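Local coordinates for protein tyrosinase (Aspergillus oryzae, PDB 6JU8) that probably oxidises L-tyrosine and L-dopa to L-dopaquinone with molecular oxygen at a dinuclear copper centre, a step of melanin biosynthesis, at residues P148-A153 with L168-L173. The protein carries 1 engineered substitution. Residues are numbered along the deposited sequence; the frame is centred on the assembly and turned at random.
Sequences PYWDFA and LRLPIL
With CG anti to its backbone N (chi1 170°), Trp-150 swings its indole across to 168-173, while Leu-170 sets CG anti to its own carbonyl carbon, an arrangement in which the end of the side chain returns toward the ring and CD2 reaches its benzo end. The indole is sandwiched. Over one face lies Pro-171, whose CD sits 3.5 Å from the centroid of the five-membered ring in a CH-pi contact, 14° off the ring normal; over the opposite face lies CB of Phe-152, offset toward the rim. Leu-170 CD2 meets Trp-150 CZ2 obliquely at 3.7 Å. At the pyrrole edge, Trp-150 NE1 donates to the backbone O of Arg-169 at 2.8 Å, the acceptor lying 17° out of the indole plane. Farther along, the two runs heading in opposite directions, a water accepts from Arg-169 N at 2.9 Å and can donate to Asp-151 O, though it has more acceptors nearby than protons to give. The methyls of Leu-168 close over this end, CD1 lying 3.4 Å from Phe-152 O and CD2 against the carbonyl carbon of Ala-153. Within 148-153, Asp-151 OD1 accepts from Ala-153 N at 3.2 Å, an Asx turn; its OD2 bonds to Tyr-456. Val-335 and Val-339 of helix 328-340, which carries the copper ligands His-332 and His-336, touch the indole, and the ring of Phe-152 meets that of His-375. The guanidinium of Arg-169 turns elsewhere, to Glu-167 and to Asn-245 and Tyr-246 of the second subunit. Two irregular loop segments of the central domain are thus joined near the copper site; the indole N-H bond and two covered faces together restrict rotation of the indole, whereas Phe-152 O, buried under Leu-168, has no polar partner.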
loop_
_atom_site.group_PDB
_atom_site.type_symbol
_atom_site.label_atom_id
_atom_site.label_comp_id
_atom_site.label_asym_id
_atom_site.label_seq_id
_atom_site.Cartn_x
_atom_site.Cartn_y
_atom_site.Cartn_z
ATOM N N PRO A 148 -0.735 2.202 -23.589
ATOM C CA PRO A 148 0.290 3.171 -23.165
ATOM C C PRO A 148 1.556 2.517 -22.637
ATOM O O PRO A 148 1.557 1.374 -22.181
ATOM C CB PRO A 148 -0.396 3.930 -22.036
ATOM C CG PRO A 148 -1.863 3.689 -22.243
ATOM C CD PRO A 148 -1.948 2.270 -22.757
ATOM N N TYR A 149 2.655 3.287 -22.691
ATOM C CA TYR A 149 3.933 2.814 -22.154
ATOM C C TYR A 149 4.273 3.573 -20.882
ATOM O O TYR A 149 3.950 4.760 -20.730
ATOM C CB TYR A 149 5.068 2.888 -23.194
ATOM C CG TYR A 149 5.454 4.287 -23.609
ATOM C CD1 TYR A 149 6.435 4.992 -22.913
ATOM C CD2 TYR A 149 4.845 4.890 -24.704
ATOM C CE1 TYR A 149 6.803 6.276 -23.287
ATOM C CE2 TYR A 149 5.193 6.184 -25.087
ATOM C CZ TYR A 149 6.168 6.863 -24.379
ATOM O OH TYR A 149 6.502 8.150 -24.759
ATOM N N TRP A 150 4.976 2.871 -19.980
ATOM C CA TRP A 150 5.557 3.543 -18.815
ATOM C C TRP A 150 6.993 3.951 -19.100
ATOM O O TRP A 150 7.874 3.102 -19.265
ATOM C CB TRP A 150 5.517 2.613 -17.604
ATOM C CG TRP A 150 6.300 3.136 -16.432
ATOM C CD1 TRP A 150 6.318 4.411 -15.952
ATOM C CD2 TRP A 150 7.176 2.348 -15.607
ATOM N NE1 TRP A 150 7.171 4.473 -14.871
ATOM C CE2 TRP A 150 7.709 3.231 -14.641
ATOM C CE3 TRP A 150 7.573 1.008 -15.607
ATOM C CZ2 TRP A 150 8.614 2.814 -13.664
ATOM C CZ3 TRP A 150 8.479 0.593 -14.640
ATOM C CH2 TRP A 150 8.991 1.495 -13.688
ATOM N N ASP A 151 7.212 5.259 -19.178
ATOM C CA ASP A 151 8.566 5.754 -19.417
ATOM C C ASP A 151 9.342 5.778 -18.105
ATOM O O ASP A 151 9.386 6.771 -17.371
ATOM C CB ASP A 151 8.562 7.133 -20.083
ATOM C CG ASP A 151 9.935 7.400 -20.712
ATOM O OD1 ASP A 151 10.927 6.794 -20.278
ATOM O OD2 ASP A 151 9.975 8.203 -21.670
ATOM N N PHE A 152 9.950 4.632 -17.797
ATOM C CA PHE A 152 10.676 4.472 -16.533
ATOM C C PHE A 152 11.924 5.355 -16.472
ATOM O O PHE A 152 12.512 5.503 -15.388
ATOM C CB PHE A 152 11.001 3.001 -16.239
ATOM C CG PHE A 152 11.768 2.280 -17.324
ATOM C CD1 PHE A 152 13.080 2.631 -17.624
ATOM C CD2 PHE A 152 11.175 1.262 -18.067
ATOM C CE1 PHE A 152 13.774 1.957 -18.635
ATOM C CE2 PHE A 152 11.853 0.556 -19.052
ATOM C CZ PHE A 152 13.169 0.924 -19.333
ATOM N N ALA A 153 12.363 5.924 -17.595
ATOM C CA ALA A 153 13.582 6.715 -17.661
ATOM C C ALA A 153 13.315 8.209 -17.768
ATOM O O ALA A 153 14.276 8.984 -17.815
ATOM C CB ALA A 153 14.431 6.231 -18.820
ATOM N N LEU A 168 12.250 9.821 -11.107
ATOM C CA LEU A 168 11.550 8.776 -11.833
ATOM C C LEU A 168 10.449 8.223 -10.946
ATOM O O LEU A 168 10.584 8.166 -9.716
ATOM C CB LEU A 168 12.553 7.687 -12.217
ATOM C CG LEU A 168 13.806 8.127 -12.974
ATOM C CD1 LEU A 168 14.731 6.934 -13.173
ATOM C CD2 LEU A 168 13.411 8.744 -14.309
ATOM N N ARG A 169 9.335 7.822 -11.538
ATOM C CA ARG A 169 8.212 7.364 -10.730
ATOM C C ARG A 169 7.448 6.267 -11.448
ATOM O O ARG A 169 7.321 6.290 -12.685
ATOM C CB ARG A 169 7.197 8.487 -10.473
ATOM C CG ARG A 169 7.754 9.668 -9.665
ATOM C CD ARG A 169 6.598 10.639 -9.410
ATOM N NE ARG A 169 7.080 11.927 -8.903
ATOM C CZ ARG A 169 6.290 12.994 -8.849
ATOM N NH1 ARG A 169 5.033 12.900 -9.290
ATOM N NH2 ARG A 169 6.775 14.135 -8.368
ATOM N N LEU A 170 6.852 5.360 -10.665
ATOM C CA LEU A 170 5.779 4.549 -11.260
ATOM C C LEU A 170 4.669 5.423 -11.846
ATOM O O LEU A 170 4.425 6.540 -11.397
ATOM C CB LEU A 170 5.134 3.636 -10.214
ATOM C CG LEU A 170 6.022 2.613 -9.527
ATOM C CD1 LEU A 170 5.216 1.625 -8.681
ATOM C CD2 LEU A 170 6.924 1.868 -10.479
ATOM N N PRO A 171 3.932 4.933 -12.838
ATOM C CA PRO A 171 2.825 5.735 -13.400
ATOM C C PRO A 171 1.843 6.196 -12.329
ATOM O O PRO A 171 1.481 5.446 -11.405
ATOM C CB PRO A 171 2.088 4.725 -14.294
ATOM C CG PRO A 171 3.163 3.767 -14.702
ATOM C CD PRO A 171 4.050 3.607 -13.475
ATOM N N ILE A 172 1.350 7.418 -12.530
ATOM C CA ILE A 172 0.268 7.929 -11.679
ATOM C C ILE A 172 -0.812 6.873 -11.493
ATOM O O ILE A 172 -1.226 6.530 -10.375
ATOM C CB ILE A 172 -0.344 9.209 -12.274
ATOM C CG1 ILE A 172 0.667 10.364 -12.405
ATOM C CG2 ILE A 172 -1.536 9.651 -11.455
ATOM C CD1 ILE A 172 0.243 11.451 -13.378
ATOM N N LEU A 173 -1.298 6.376 -12.636
ATOM C CA LEU A 173 -2.510 5.547 -12.573
ATOM C C LEU A 173 -2.211 4.240 -11.869
ATOM O O LEU A 173 -3.085 3.652 -11.228
ATOM C CB LEU A 173 -3.022 5.369 -14.014
ATOM C CG LEU A 173 -4.298 4.567 -14.186
ATOM C CD1 LEU A 173 -5.447 5.183 -13.401
ATOM C CD2 LEU A 173 -4.677 4.494 -15.669
HETATM O O HOH W 1 9.357 8.010 -14.473
#